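Local coordinates for GCN5-related N-acetyltransferase (Sphaerobacter thermophilus, PDB 3TT2), which probably transfers acyl groups, most likely acetyl from acetyl-CoA, as a GCN5-related N-acetyltransferase whose acceptor substrate is not established, at residues R80-Q84 / R115-P120; A71-D76 / Y88-H92. All coordinates share one frame; numbering follows the deposited sequence.

Contact 1 (R80-Q84 / R115-P120); sequences RRYVQ and RMHLAP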
loop_
_atom_site.group_PDB
_atom_site.type_symbol
_atom_site.label_atom_id
_atom_site.label_comp_id
_atom_site.label_asym_id
_atom_site.label_seq_id
_atom_site.Cartn_x
_atom_site.Cartn_y
_atom_site.Cartn_z
ATOM N N ARG A 80 -4.269 10.633 -6.649
ATOM C CA ARG A 80 -4.516 9.979 -7.937
ATOM C C ARG A 80 -5.412 10.834 -8.825
ATOM O O ARG A 80 -6.605 10.954 -8.561
ATOM C CB ARG A 80 -5.178 8.609 -7.710
ATOM C CG ARG A 80 -5.637 7.901 -8.987
ATOM C CD ARG A 80 -6.396 6.597 -8.701
ATOM N NE ARG A 80 -5.612 5.660 -7.898
ATOM C CZ ARG A 80 -6.102 4.558 -7.331
ATOM N NH1 ARG A 80 -5.304 3.766 -6.612
ATOM N NH2 ARG A 80 -7.388 4.246 -7.477
ATOM N N ARG A 81 -4.821 11.449 -9.853
ATOM C CA ARG A 81 -5.532 12.187 -10.920
ATOM C C ARG A 81 -6.447 13.271 -10.361
ATOM O O ARG A 81 -7.361 13.721 -11.040
ATOM C CB ARG A 81 -6.399 11.249 -11.775
ATOM C CG ARG A 81 -5.670 10.304 -12.715
ATOM C CD ARG A 81 -6.123 8.879 -12.439
ATOM N NE ARG A 81 -6.347 8.096 -13.655
ATOM C CZ ARG A 81 -7.099 6.998 -13.703
ATOM N NH1 ARG A 81 -7.709 6.565 -12.606
ATOM N NH2 ARG A 81 -7.251 6.336 -14.842
ATOM N N TYR A 82 -6.195 13.677 -9.125
ATOM C CA TYR A 82 -7.021 14.615 -8.367
ATOM C C TYR A 82 -8.474 14.163 -8.224
ATOM O O TYR A 82 -9.350 14.989 -7.940
ATOM C CB TYR A 82 -7.002 15.997 -9.041
ATOM C CG TYR A 82 -5.611 16.562 -9.216
ATOM C CD1 TYR A 82 -4.949 17.146 -8.155
ATOM C CD2 TYR A 82 -4.965 16.514 -10.441
ATOM C CE1 TYR A 82 -3.691 17.668 -8.298
ATOM C CE2 TYR A 82 -3.692 17.040 -10.599
ATOM C CZ TYR A 82 -3.058 17.617 -9.520
ATOM O OH TYR A 82 -1.786 18.151 -9.663
ATOM N N VAL A 83 -8.771 12.886 -8.452
ATOM C CA VAL A 83 -10.103 12.386 -8.103
ATOM C C VAL A 83 -10.205 11.564 -6.822
ATOM O O VAL A 83 -11.304 11.315 -6.307
ATOM C CB VAL A 83 -10.702 11.558 -9.262
ATOM C CG1 VAL A 83 -10.913 12.437 -10.474
ATOM C CG2 VAL A 83 -9.817 10.337 -9.567
ATOM N N GLN A 84 -9.060 11.092 -6.345
ATOM C CA GLN A 84 -9.024 10.322 -5.126
ATOM C C GLN A 84 -7.809 10.654 -4.316
ATOM O O GLN A 84 -6.682 10.360 -4.732
ATOM C CB GLN A 84 -9.023 8.850 -5.448
ATOM C CG GLN A 84 -8.980 7.954 -4.239
ATOM C CD GLN A 84 -9.462 6.566 -4.583
ATOM O OE1 GLN A 84 -8.666 5.637 -4.724
ATOM N NE2 GLN A 84 -10.779 6.423 -4.756
ATOM N N ARG A 115 -7.225 22.024 -5.000
ATOM C CA ARG A 115 -6.712 21.516 -6.277
ATOM C C ARG A 115 -7.765 20.914 -7.243
ATOM O O ARG A 115 -7.446 20.435 -8.333
ATOM C CB ARG A 115 -5.544 20.561 -6.006
ATOM C CG ARG A 115 -4.347 21.288 -5.394
ATOM C CD ARG A 115 -3.278 20.333 -4.901
ATOM N NE ARG A 115 -2.245 21.011 -4.114
ATOM C CZ ARG A 115 -2.408 21.459 -2.872
ATOM N NH1 ARG A 115 -3.571 21.332 -2.253
ATOM N NH2 ARG A 115 -1.408 22.050 -2.247
HETATM N N MSE A 116 -9.020 20.959 -6.822
HETATM C CA MSE A 116 -10.095 20.148 -7.376
HETATM C C MSE A 116 -10.414 20.453 -8.834
HETATM O O MSE A 116 -10.969 19.614 -9.538
HETATM C CB MSE A 116 -11.337 20.365 -6.513
HETATM C CG MSE A 116 -12.381 19.298 -6.621
HETATM SE SE MSE A 116 -13.759 19.521 -5.270
HETATM C CE MSE A 116 -14.235 21.397 -5.488
ATOM N N HIS A 117 -10.061 21.653 -9.282
ATOM C CA HIS A 117 -10.364 22.111 -10.636
ATOM C C HIS A 117 -9.562 21.378 -11.710
ATOM O O HIS A 117 -9.880 21.458 -12.903
ATOM C CB HIS A 117 -10.137 23.625 -10.749
ATOM C CG HIS A 117 -8.795 24.069 -10.254
ATOM N ND1 HIS A 117 -8.387 23.890 -8.951
ATOM C CD2 HIS A 117 -7.765 24.675 -10.889
ATOM C CE1 HIS A 117 -7.161 24.361 -8.803
ATOM N NE2 HIS A 117 -6.760 24.842 -9.965
ATOM N N LEU A 118 -8.528 20.661 -11.278
ATOM C CA LEU A 118 -7.648 19.916 -12.172
ATOM C C LEU A 118 -8.180 18.517 -12.471
ATOM O O LEU A 118 -7.596 17.772 -13.252
ATOM C CB LEU A 118 -6.257 19.827 -11.555
ATOM C CG LEU A 118 -5.642 21.194 -11.240
ATOM C CD1 LEU A 118 -4.568 21.091 -10.163
ATOM C CD2 LEU A 118 -5.092 21.829 -12.507
ATOM N N ALA A 119 -9.276 18.163 -11.813
ATOM C CA ALA A 119 -10.022 16.957 -12.122
ATOM C C ALA A 119 -11.071 17.275 -13.170
ATOM O O ALA A 119 -11.574 18.409 -13.218
ATOM C CB ALA A 119 -10.690 16.443 -10.863
ATOM N N PRO A 120 -11.425 16.283 -14.008
ATOM C CA PRO A 120 -12.493 16.493 -14.987
ATOM C C PRO A 120 -13.694 16.964 -14.207
ATOM O O PRO A 120 -13.860 16.528 -13.065
ATOM C CB PRO A 120 -12.757 15.091 -15.521
ATOM C CG PRO A 120 -11.532 14.331 -15.245
ATOM C CD PRO A 120 -10.972 14.885 -13.980
#

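Contact 2 (A71-D76 / Y88-H92); sequences AAAYAD and YGYVH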
loop_
_atom_site.group_PDB
_atom_site.type_symbol
_atom_site.label_atom_id
_atom_site.label_comp_id
_atom_site.label_asym_id
_atom_site.label_seq_id
_atom_site.Cartn_x
_atom_site.Cartn_y
_atom_site.Cartn_z
ATOM N N ALA A 71 7.062 16.847 17.607
ATOM C CA ALA A 71 6.018 16.716 16.612
ATOM C C ALA A 71 4.748 16.146 17.243
ATOM O O ALA A 71 4.691 14.985 17.659
ATOM C CB ALA A 71 6.497 15.803 15.504
ATOM N N ALA A 72 3.702 16.962 17.228
ATOM C CA ALA A 72 2.426 16.612 17.832
ATOM C C ALA A 72 1.621 15.730 16.897
ATOM O O ALA A 72 0.990 14.768 17.319
ATOM C CB ALA A 72 1.649 17.863 18.190
ATOM N N ALA A 73 1.636 16.083 15.619
ATOM C CA ALA A 73 0.906 15.330 14.608
ATOM C C ALA A 73 1.529 15.527 13.231
ATOM O O ALA A 73 2.239 16.505 12.991
ATOM C CB ALA A 73 -0.571 15.731 14.602
ATOM N N TYR A 74 1.281 14.574 12.341
ATOM C CA TYR A 74 1.797 14.648 10.987
ATOM C C TYR A 74 0.908 13.904 10.011
ATOM O O TYR A 74 0.375 12.845 10.340
ATOM C CB TYR A 74 3.211 14.083 10.940
ATOM C CG TYR A 74 3.706 13.685 9.568
ATOM C CD1 TYR A 74 3.545 12.390 9.103
ATOM C CD2 TYR A 74 4.370 14.599 8.749
ATOM C CE1 TYR A 74 4.017 12.016 7.853
ATOM C CE2 TYR A 74 4.850 14.233 7.496
ATOM C CZ TYR A 74 4.671 12.939 7.049
ATOM O OH TYR A 74 5.147 12.556 5.807
ATOM N N ALA A 75 0.787 14.446 8.802
ATOM C CA ALA A 75 0.117 13.746 7.709
ATOM C C ALA A 75 0.765 14.009 6.345
ATOM O O ALA A 75 1.336 15.076 6.102
ATOM C CB ALA A 75 -1.352 14.096 7.682
ATOM N N ASP A 76 0.696 13.013 5.469
ATOM C CA ASP A 76 1.094 13.173 4.067
ATOM C C ASP A 76 -0.001 12.621 3.132
ATOM O O ASP A 76 -0.844 11.852 3.577
ATOM C CB ASP A 76 2.471 12.541 3.793
ATOM C CG ASP A 76 2.491 11.006 3.964
ATOM O OD1 ASP A 76 1.430 10.343 3.915
ATOM O OD2 ASP A 76 3.605 10.451 4.125
ATOM N N TYR A 88 -2.529 10.000 4.960
ATOM C CA TYR A 88 -1.977 9.214 6.066
ATOM C C TYR A 88 -1.647 10.100 7.243
ATOM O O TYR A 88 -0.652 10.826 7.211
ATOM C CB TYR A 88 -0.737 8.452 5.574
ATOM C CG TYR A 88 -1.042 7.617 4.345
ATOM C CD1 TYR A 88 -1.457 6.299 4.468
ATOM C CD2 TYR A 88 -0.965 8.166 3.065
ATOM C CE1 TYR A 88 -1.759 5.543 3.357
ATOM C CE2 TYR A 88 -1.270 7.415 1.940
ATOM C CZ TYR A 88 -1.666 6.108 2.096
ATOM O OH TYR A 88 -1.970 5.351 0.994
ATOM N N GLY A 89 -2.481 10.048 8.281
ATOM C CA GLY A 89 -2.284 10.904 9.439
ATOM C C GLY A 89 -1.773 10.167 10.654
ATOM O O GLY A 89 -1.853 8.933 10.713
ATOM N N TYR A 90 -1.265 10.921 11.634
ATOM C CA TYR A 90 -0.879 10.384 12.946
ATOM C C TYR A 90 -1.019 11.488 13.958
ATOM O O TYR A 90 -0.636 12.619 13.681
ATOM C CB TYR A 90 0.577 9.917 12.950
ATOM C CG TYR A 90 0.903 8.990 11.810
ATOM C CD1 TYR A 90 0.895 7.616 11.982
ATOM C CD2 TYR A 90 1.200 9.493 10.543
ATOM C CE1 TYR A 90 1.180 6.772 10.929
ATOM C CE2 TYR A 90 1.471 8.660 9.496
ATOM C CZ TYR A 90 1.466 7.307 9.693
ATOM O OH TYR A 90 1.744 6.502 8.625
ATOM N N VAL A 91 -1.510 11.163 15.145
ATOM C CA VAL A 91 -1.509 12.130 16.241
ATOM C C VAL A 91 -0.951 11.456 17.474
ATOM O O VAL A 91 -1.405 10.384 17.870
ATOM C CB VAL A 91 -2.908 12.732 16.536
ATOM C CG1 VAL A 91 -3.915 11.652 16.732
ATOM C CG2 VAL A 91 -2.871 13.612 17.780
ATOM N N HIS A 92 0.055 12.085 18.062
ATOM C CA HIS A 92 0.724 11.523 19.215
ATOM C C HIS A 92 -0.279 11.205 20.318
ATOM O O HIS A 92 -1.149 12.025 20.623
ATOM C CB HIS A 92 1.786 12.486 19.712
ATOM C CG HIS A 92 2.861 11.822 20.498
ATOM N ND1 HIS A 92 2.667 11.382 21.788
ATOM C CD2 HIS A 92 4.133 11.502 20.171
ATOM C CE1 HIS A 92 3.781 10.827 22.228
ATOM N NE2 HIS A 92 4.686 10.888 21.268
#

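Contact 1 (R80-Q84 / R115-P120)
Tyr-82 carries most of the contact between the two loops, laying its ring against Leu-118 in a CH-pi interaction. Leu-118 CB sits over one ring face, displaced toward the rim, 4.0 Å from the ring centroid and 22° off the ring normal. Further along the ring, Leu-118 CD1 comes to 3.8 Å from Tyr-82 CZ, so the leucine follows the phenol toward its hydroxyl end. CG of Tyr-82 stands anti to its own carbonyl carbon (chi1 -56°), which carries the ring across to Leu-118. Arg-115 adds only the root of its side chain: its CB reaches Tyr-82 CD1 obliquely at 4.1 Å, while the extended chain leads away and its guanidinium is hydrogen-bonded to the carbonyl of Trp-111.

The methyl of Ala-119 settles over the other loop. Ala-119 CB has Tyr-82 O as its nearest neighbour, at 3.5 Å, and lies 4.1 Å from Tyr-82 CB and 4.0 Å from Val-83 CG1; the same valine branch also touches Pro-120 CD. No hydrogen bond crosses between the loops. Each is instead braced internally, the first by Val-83 N to Arg-80 O (2.9 Å) within a classic beta bulge, the second by the 3-10 turn at 116-118.

The contact thus packs the turn between strands 71-80 and 84-91 against the loop running from helix 100-115 to strand 125-132; Val-83 also pairs through its backbone with Thr-126 of that strand.

Contact 2 (A71-D76 / Y88-H92)
Tyr-74 and Tyr-90 form the central hydrogen-bonded pair of two antiparallel strands, and their side chains lie next to one another, pointing the same way. Tyr-74 holds its CG opposite the backbone N (chi1 161°), whereas Tyr-90 places CG opposite the carbonyl carbon (chi1 -51°). With these torsions, Tyr-90 CD2 meets the edge of the Tyr-74 ring, 4.0 Å from CD1 and in the plane of that ring. The two phenols are therefore neighbours at their margins and do not stack. Both also touch helix 23-36, Tyr-74 on Leu-29 and Tyr-90 on Ile-30 and Cys-33.

On the same face, Asp-76 OD1 lies 3.3 Å from both CB and CD2 of Tyr-88, beside the start of the ring, with the carboxylate and ring planes 79° apart. The other oxygen, OD2, accepts a 3.1 Å hydrogen bond from Tyr-74 OH on its anti side, out of the carboxylate plane. Tyr-74 OH is bonded to Trp-52 NE1 as well, which fixes the ring at its far end.

The opposite face carries small residues and a valine: Ala-73 CB lies 4.3 Å from Val-91 CB, and Ala-75 is paired with Gly-89. Here Ala-73 and Ala-75 touch Leu-104 and Trp-107 of helix 100-115.

Backbone bonds join Tyr-88 N to Asp-76 O (2.9 Å) and Tyr-74 N to Tyr-90 O (3.0 Å), the return bond from Tyr-90 N to Tyr-74 O being weak; His-92 N to Ala-72 O (2.9 Å) closes the ladder. A classic beta bulge at Ala-72 and Ala-73, opposite Val-64, marks the other edge of strand 71-76. The arrangement is the antiparallel hairpin of the GNAT fold, whose second strand leads into the turn and helix that in this family normally bind the coenzyme pyrophosphate.

Contacts 1 and 2 lie on one hairpin, strands 71-80 and 84-91, with their centres about 24 Å apart: contact 2 pairs the strands away from the turn, and contact 1 packs the turn itself. Helix 100-115 links them, since it follows 88-92 in the chain, covers the alanine face of contact 2 and runs into the loop of contact 1. Contact 2 is the one nearer the probable coenzyme site: a bound MES molecule, probably from the crystallisation liquor, lies about 3 Å from the Val-91 side chain, and Arg-96 bonds the Val-91 carbonyl. Contact 1 is packing at the turn; the sulfate about 4 Å from the Tyr-82 side chain probably also came from that liquor.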